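Side-chain contacts in amphiphysin (Drosophila melanogaster, PDB 1URU), which probably senses and binds curved membranes during endocytosis through its elongated, coiled-coil BAR domain: residues F109-K112 with L113-V117; R180-E183 with I184-E188; D234-A237 with T238-Q241. All blocks are in the same frame, centred on the assembly; numbering follows the deposited sequence.

Contact 1 (109-117) lies on helix 92-156, while contacts 2 (180-188) and 3 (234-241) share helix 172-239 and fall on opposite sides of the chain's centre, with about 79 Å between their own centres. Contacts 1 and 2 are partly buried, and in each an aromatic ring receives an aliphatic group four residues on: a leucine methyl in contact 1, an asparagine CB in contact 2. The bundle interior covers F109 and L113 in the first, whereas in the second the asparagine's oxygen turns to an arginine of helix 92-156. Contact 3, at the surface, has no ring; hydroxyls bend back to the backbone, and the second subunit packs beside it.

Contact 1: residues F109-K112 with L113-V117; sequences FAHK and LGDQV
F109 meets L113 one turn further along helix 92-156. The CD1 methyl of L113 sits over one face of the phenyl ring, 4.0 Å from the centroid of F109, a CH-pi contact only 18° off the ring normal. The nearest ring atom is CZ of F109, 3.8 Å from CD1 of L113, so the methyl is shifted toward the rim. With CG anti to the backbone N (chi1 -175°), the ring of F109 is brought back toward L113 although its CB sets out away from that residue. The backbone joins the same turn: L113 N donates to F109 O and G114 N to A110 O.

H111 follows on a more exposed side. Its imidazole and the carboxylate of D115 run side by side in the same direction but with their planes almost perpendicular, 87° apart. CE1 of H111 comes to 3.5 Å from OD1 of D115, while CB of D115 lies over a face of the ring. The side-chain amide of Q116 approaches that imidazole as well, at a slant, its OE1 being 3.7 Å from CD2 of H111.

At K112 the pattern of backbone bonds changes. Its carbonyl O accepts from V117 N at 3.0 Å, five residues on, with the donor nearly along the C=O axis. The CG2 methyl of V117 rests against the same oxygen, and OE1 of Q116 lies against CA and the first carbons of K112, the two chains crossing at an angle.

On the buried side F109 stacks on F218 and touches Y63 and V67, while L113 meets I64 and L211. An alpha helix with a wider pi-type turn at 113-117 thus contributes to the core of the three-helix coiled coil of the BAR fold.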
loop_
_atom_site.group_PDB
_atom_site.type_symbol
_atom_site.label_atom_id
_atom_site.label_comp_id
_atom_site.label_asym_id
_atom_site.label_seq_id
_atom_site.Cartn_x
_atom_site.Cartn_y
_atom_site.Cartn_z
ATOM N N PHE A 109 6.344 9.045 7.445
ATOM C CA PHE A 109 4.993 8.500 7.444
ATOM C C PHE A 109 4.971 7.152 8.148
ATOM O O PHE A 109 4.280 6.994 9.138
ATOM C CB PHE A 109 4.469 8.407 6.001
ATOM C CG PHE A 109 3.030 7.953 5.881
ATOM C CD1 PHE A 109 2.014 8.591 6.581
ATOM C CD2 PHE A 109 2.692 6.882 5.050
ATOM C CE1 PHE A 109 0.677 8.159 6.463
ATOM C CE2 PHE A 109 1.380 6.452 4.922
ATOM C CZ PHE A 109 0.372 7.080 5.627
ATOM N N ALA A 110 5.775 6.205 7.692
ATOM C CA ALA A 110 5.751 4.848 8.261
ATOM C C ALA A 110 6.321 4.769 9.689
ATOM O O ALA A 110 5.956 3.871 10.444
ATOM C CB ALA A 110 6.484 3.860 7.340
ATOM N N HIS A 111 7.222 5.690 10.038
ATOM C CA HIS A 111 7.812 5.778 11.384
ATOM C C HIS A 111 6.730 6.308 12.310
ATOM O O HIS A 111 6.399 5.688 13.331
ATOM C CB HIS A 111 9.087 6.671 11.374
ATOM C CG HIS A 111 9.567 7.136 12.731
ATOM N ND1 HIS A 111 10.312 6.344 13.587
ATOM C CD2 HIS A 111 9.455 8.341 13.345
ATOM C CE1 HIS A 111 10.613 7.035 14.677
ATOM N NE2 HIS A 111 10.101 8.247 14.557
ATOM N N LYS A 112 6.157 7.438 11.914
ATOM C CA LYS A 112 5.123 8.090 12.685
ATOM C C LYS A 112 3.923 7.150 12.912
ATOM O O LYS A 112 3.318 7.194 13.977
ATOM C CB LYS A 112 4.689 9.382 12.001
ATOM C CG LYS A 112 5.740 10.499 11.929
ATOM C CD LYS A 112 5.102 11.743 11.318
ATOM C CE LYS A 112 6.059 12.918 11.069
ATOM N NZ LYS A 112 5.717 13.638 9.751
ATOM N N LEU A 113 3.598 6.285 11.944
ATOM C CA LEU A 113 2.449 5.382 12.090
ATOM C C LEU A 113 2.762 4.289 13.111
ATOM O O LEU A 113 1.999 4.070 14.039
ATOM C CB LEU A 113 2.026 4.734 10.754
ATOM C CG LEU A 113 1.384 5.558 9.640
ATOM C CD1 LEU A 113 1.106 4.677 8.480
ATOM C CD2 LEU A 113 0.114 6.222 10.076
ATOM N N GLY A 114 3.890 3.606 12.939
ATOM C CA GLY A 114 4.270 2.507 13.813
ATOM C C GLY A 114 4.834 2.890 15.170
ATOM O O GLY A 114 5.105 1.997 15.991
ATOM N N ASP A 115 5.012 4.190 15.406
ATOM C CA ASP A 115 5.606 4.686 16.637
ATOM C C ASP A 115 4.655 5.645 17.342
ATOM O O ASP A 115 4.009 5.261 18.313
ATOM C CB ASP A 115 6.957 5.357 16.358
ATOM C CG ASP A 115 7.613 5.907 17.613
ATOM O OD1 ASP A 115 8.777 6.363 17.539
ATOM O OD2 ASP A 115 7.051 5.923 18.719
ATOM N N GLN A 116 4.568 6.885 16.858
ATOM C CA GLN A 116 3.704 7.899 17.475
ATOM C C GLN A 116 2.221 7.470 17.541
ATOM O O GLN A 116 1.590 7.666 18.559
ATOM C CB GLN A 116 3.841 9.253 16.755
ATOM C CG GLN A 116 5.015 10.120 17.209
ATOM C CD GLN A 116 6.389 9.548 16.815
ATOM O OE1 GLN A 116 6.725 9.450 15.634
ATOM N NE2 GLN A 116 7.175 9.160 17.814
ATOM N N VAL A 117 1.678 6.863 16.481
ATOM C CA VAL A 117 0.253 6.518 16.442
ATOM C C VAL A 117 -0.001 5.180 17.080
ATOM O O VAL A 117 -0.961 5.025 17.832
ATOM C CB VAL A 117 -0.343 6.407 15.016
ATOM C CG1 VAL A 117 -1.854 6.248 15.104
ATOM C CG2 VAL A 117 -0.013 7.598 14.157
#

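Contact 2: residues R180-E183 with I184-E188; sequences RTYE and ILNTE
Y182 and N186 meet across one helical turn, and the two flat groups are nearly parallel, their planes only 12° apart. The amide does not lie squarely over the ring, however. It is CB of N186 that covers one face, 4.0 Å from the centroid of Y182 in a CH-pi contact, and it is displaced toward the rim, nearest CZ. From there the amide leads out past the phenol end, where CG of N186 is 3.5 Å from OH of Y182. Both first torsions contribute: CG lies opposite the backbone N in Y182 (chi1 168°) and in N186 (chi1 -178°), which swings both groups to the same side of the helix, where they cross at a slant. The backbone ties the same two residues together through N186 N, which donates to Y182 O at 2.8 Å.

I184 and T187 touch the preceding turn at carbonyl oxygens: CG2 of I184 lies 3.4 Å from O of T181 while the rest of its chain leads away. I184 N is bonded to R180 O. E183 O is gripped twice by one residue: T187 N bonds to it at 3.0 Å, and T187 OG1 adds a weak bond of 3.3 Å to that E183 oxygen.

The amide oxygen of N186 is satisfied by a hydrogen bond from R138 of the neighbouring helix 92-156. That helix also packs R138 and L142 on Y182 and K141 on T181, while K134 packs on L185 and forms a salt bridge with E188; packing, hydrogen bond and salt bridge together hold helix 172-239 here.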
loop_
_atom_site.group_PDB
_atom_site.type_symbol
_atom_site.label_atom_id
_atom_site.label_comp_id
_atom_site.label_asym_id
_atom_site.label_seq_id
_atom_site.Cartn_x
_atom_site.Cartn_y
_atom_site.Cartn_z
ATOM N N ARG A 180 -15.564 -8.878 53.090
ATOM C CA ARG A 180 -14.593 -7.783 53.086
ATOM C C ARG A 180 -13.887 -7.766 51.727
ATOM O O ARG A 180 -13.753 -6.723 51.090
ATOM C CB ARG A 180 -13.578 -7.938 54.232
ATOM C CG ARG A 180 -12.470 -6.831 54.340
ATOM C CD ARG A 180 -12.740 -5.732 55.417
ATOM N NE ARG A 180 -12.194 -4.391 55.094
ATOM C CZ ARG A 180 -12.454 -3.266 55.792
ATOM N NH1 ARG A 180 -13.257 -3.297 56.855
ATOM N NH2 ARG A 180 -11.917 -2.102 55.427
ATOM N N THR A 181 -13.479 -8.944 51.277
ATOM C CA THR A 181 -12.699 -9.121 50.054
ATOM C C THR A 181 -13.516 -8.787 48.792
ATOM O O THR A 181 -12.995 -8.208 47.841
ATOM C CB THR A 181 -12.103 -10.585 50.018
ATOM O OG1 THR A 181 -10.852 -10.598 49.330
ATOM C CG2 THR A 181 -12.961 -11.568 49.223
ATOM N N TYR A 182 -14.794 -9.147 48.787
ATOM C CA TYR A 182 -15.687 -8.819 47.676
ATOM C C TYR A 182 -16.025 -7.319 47.640
ATOM O O TYR A 182 -16.019 -6.709 46.572
ATOM C CB TYR A 182 -16.988 -9.623 47.770
ATOM C CG TYR A 182 -18.034 -9.092 46.826
ATOM C CD1 TYR A 182 -17.866 -9.210 45.456
ATOM C CD2 TYR A 182 -19.164 -8.422 47.292
ATOM C CE1 TYR A 182 -18.805 -8.707 44.584
ATOM C CE2 TYR A 182 -20.104 -7.918 46.419
ATOM C CZ TYR A 182 -19.912 -8.064 45.070
ATOM O OH TYR A 182 -20.812 -7.573 44.169
ATOM N N GLU A 183 -16.347 -6.763 48.816
ATOM C CA GLU A 183 -16.699 -5.347 49.009
ATOM C C GLU A 183 -15.651 -4.455 48.359
ATOM O O GLU A 183 -15.982 -3.609 47.546
ATOM C CB GLU A 183 -16.811 -4.973 50.511
ATOM C CG GLU A 183 -18.176 -5.134 51.201
ATOM C CD GLU A 183 -18.126 -4.812 52.714
ATOM O OE1 GLU A 183 -17.062 -4.298 53.172
ATOM O OE2 GLU A 183 -19.134 -5.063 53.450
ATOM N N ILE A 184 -14.382 -4.646 48.701
ATOM C CA ILE A 184 -13.331 -3.756 48.183
ATOM C C ILE A 184 -13.250 -3.846 46.660
ATOM O O ILE A 184 -13.140 -2.819 46.000
ATOM C CB ILE A 184 -11.937 -3.979 48.864
ATOM C CG1 ILE A 184 -10.905 -2.951 48.366
ATOM C CG2 ILE A 184 -11.371 -5.361 48.564
ATOM C CD1 ILE A 184 -11.312 -1.428 48.483
ATOM N N LEU A 185 -13.338 -5.057 46.117
ATOM C CA LEU A 185 -13.256 -5.274 44.674
ATOM C C LEU A 185 -14.446 -4.662 43.934
ATOM O O LEU A 185 -14.253 -3.877 43.026
ATOM C CB LEU A 185 -13.201 -6.770 44.356
ATOM C CG LEU A 185 -11.922 -7.431 43.841
ATOM C CD1 LEU A 185 -12.306 -8.586 42.935
ATOM C CD2 LEU A 185 -10.989 -6.473 43.106
ATOM N N ASN A 186 -15.665 -5.045 44.306
ATOM C CA ASN A 186 -16.890 -4.461 43.751
ATOM C C ASN A 186 -16.898 -2.936 43.754
ATOM O O ASN A 186 -17.323 -2.306 42.771
ATOM C CB ASN A 186 -18.113 -4.941 44.529
ATOM C CG ASN A 186 -19.409 -4.401 43.954
ATOM O OD1 ASN A 186 -19.671 -4.582 42.790
ATOM N ND2 ASN A 186 -20.218 -3.736 44.778
ATOM N N THR A 187 -16.425 -2.352 44.855
ATOM C CA THR A 187 -16.402 -0.896 45.009
ATOM C C THR A 187 -15.398 -0.264 44.049
ATOM O O THR A 187 -15.685 0.764 43.417
ATOM C CB THR A 187 -16.095 -0.516 46.476
ATOM O OG1 THR A 187 -17.297 -0.619 47.249
ATOM C CG2 THR A 187 -15.702 0.950 46.618
ATOM N N GLU A 188 -14.229 -0.897 43.947
ATOM C CA GLU A 188 -13.172 -0.447 43.057
ATOM C C GLU A 188 -13.627 -0.507 41.599
ATOM O O GLU A 188 -13.322 0.383 40.818
ATOM C CB GLU A 188 -11.915 -1.290 43.237
ATOM C CG GLU A 188 -10.991 -0.784 44.329
ATOM C CD GLU A 188 -9.867 -1.760 44.647
ATOM O OE1 GLU A 188 -9.496 -2.561 43.750
ATOM O OE2 GLU A 188 -9.347 -1.725 45.792
#

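Contact 3: residues D234-A237 with T238-Q241; sequences DKLA and TESQ
T238 turns its hydroxyl back onto the preceding turn, where OG1 donates to the carbonyl O of K235 at 3.1 Å. That oxygen is gripped twice, since E239 N also bonds to K235 O, and both donors arrive from the same face of the carbonyl plane. The hydroxyl is well off the line of the carbonyl, with a C=O...OG1 angle of 103°. A first torsion of 54° places OG1 of T238 between its own N and carbonyl carbon, which is what folds it over the turn, with CG2 beside D234 O.

S240 repeats the theme less firmly. Its N bonds to L236 O at 3.1 Å, and its OG adds a weak bond of 3.3 Å to the same L236 oxygen.

Behind these oxygens stands the regular helix, whose bond from T238 N to D234 O fixes the turn over which the T238 hydroxyl folds back. L236, with CG anti to N (chi1 179°), sends CD1 toward CB of S240.

Further out, L236 rests on Y85, W89 and S90 of the loop joining helices 35-84 and 92-156. V205 of the second subunit packs on L236 and A237, and I201 and L202 of that subunit meet S240 and Q241, so residues 236-241 pack on both that loop and helix 172-239 of the second subunit.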
loop_
_atom_site.group_PDB
_atom_site.type_symbol
_atom_site.label_atom_id
_atom_site.label_comp_id
_atom_site.label_asym_id
_atom_site.label_seq_id
_atom_site.Cartn_x
_atom_site.Cartn_y
_atom_site.Cartn_z
ATOM N N ASP A 234 7.235 18.074 -18.047
ATOM C CA ASP A 234 6.704 19.050 -19.029
ATOM C C ASP A 234 7.826 19.698 -19.826
ATOM O O ASP A 234 7.705 19.861 -21.018
ATOM C CB ASP A 234 5.916 20.179 -18.337
ATOM C CG ASP A 234 4.438 20.213 -18.744
ATOM O OD1 ASP A 234 4.108 20.742 -19.851
ATOM O OD2 ASP A 234 3.538 19.742 -17.996
ATOM N N LYS A 235 8.899 20.080 -19.133
ATOM C CA LYS A 235 10.070 20.701 -19.740
ATOM C C LYS A 235 10.776 19.742 -20.657
ATOM O O LYS A 235 11.307 20.175 -21.665
ATOM C CB LYS A 235 11.081 21.186 -18.692
ATOM C CG LYS A 235 10.697 22.487 -18.002
ATOM C CD LYS A 235 11.756 22.904 -16.962
ATOM C CE LYS A 235 11.139 23.375 -15.614
ATOM N NZ LYS A 235 11.941 22.984 -14.405
ATOM N N LEU A 236 10.822 18.456 -20.315
ATOM C CA LEU A 236 11.387 17.476 -21.245
ATOM C C LEU A 236 10.462 17.247 -22.445
ATOM O O LEU A 236 10.917 17.029 -23.554
ATOM C CB LEU A 236 11.686 16.151 -20.545
ATOM C CG LEU A 236 12.261 15.086 -21.490
ATOM C CD1 LEU A 236 13.513 15.584 -22.201
ATOM C CD2 LEU A 236 12.548 13.800 -20.755
ATOM N N ALA A 237 9.160 17.318 -22.218
ATOM C CA ALA A 237 8.183 17.189 -23.289
ATOM C C ALA A 237 8.220 18.380 -24.244
ATOM O O ALA A 237 7.985 18.204 -25.438
ATOM C CB ALA A 237 6.778 17.009 -22.729
ATOM N N THR A 238 8.511 19.583 -23.747
ATOM C CA THR A 238 8.548 20.758 -24.615
ATOM C C THR A 238 9.855 20.783 -25.409
ATOM O O THR A 238 9.834 20.988 -26.621
ATOM C CB THR A 238 8.312 22.096 -23.829
ATOM O OG1 THR A 238 9.228 22.227 -22.732
ATOM C CG2 THR A 238 6.904 22.133 -23.169
ATOM N N GLU A 239 10.977 20.533 -24.734
ATOM C CA GLU A 239 12.300 20.572 -25.366
ATOM C C GLU A 239 12.406 19.494 -26.444
ATOM O O GLU A 239 12.628 19.796 -27.613
ATOM C CB GLU A 239 13.432 20.436 -24.318
ATOM C CG GLU A 239 14.795 19.973 -24.858
ATOM C CD GLU A 239 15.749 19.531 -23.749
ATOM O OE1 GLU A 239 15.909 20.308 -22.774
ATOM O OE2 GLU A 239 16.332 18.410 -23.840
ATOM N N SER A 240 12.214 18.241 -26.056
ATOM C CA SER A 240 12.328 17.128 -26.997
ATOM C C SER A 240 11.314 17.167 -28.147
ATOM O O SER A 240 11.451 16.383 -29.090
ATOM C CB SER A 240 12.211 15.783 -26.274
ATOM O OG SER A 240 10.888 15.281 -26.354
ATOM N N GLN A 241 10.311 18.045 -28.090
ATOM C CA GLN A 241 9.281 18.094 -29.142
ATOM C C GLN A 241 9.545 19.097 -30.280
ATOM O O GLN A 241 9.179 18.823 -31.430
ATOM C CB GLN A 241 7.885 18.338 -28.542
ATOM C CG GLN A 241 6.956 17.098 -28.523
ATOM C CD GLN A 241 7.593 15.848 -27.893
ATOM O OE1 GLN A 241 7.589 15.680 -26.659
ATOM N NE2 GLN A 241 8.117 14.958 -28.746
#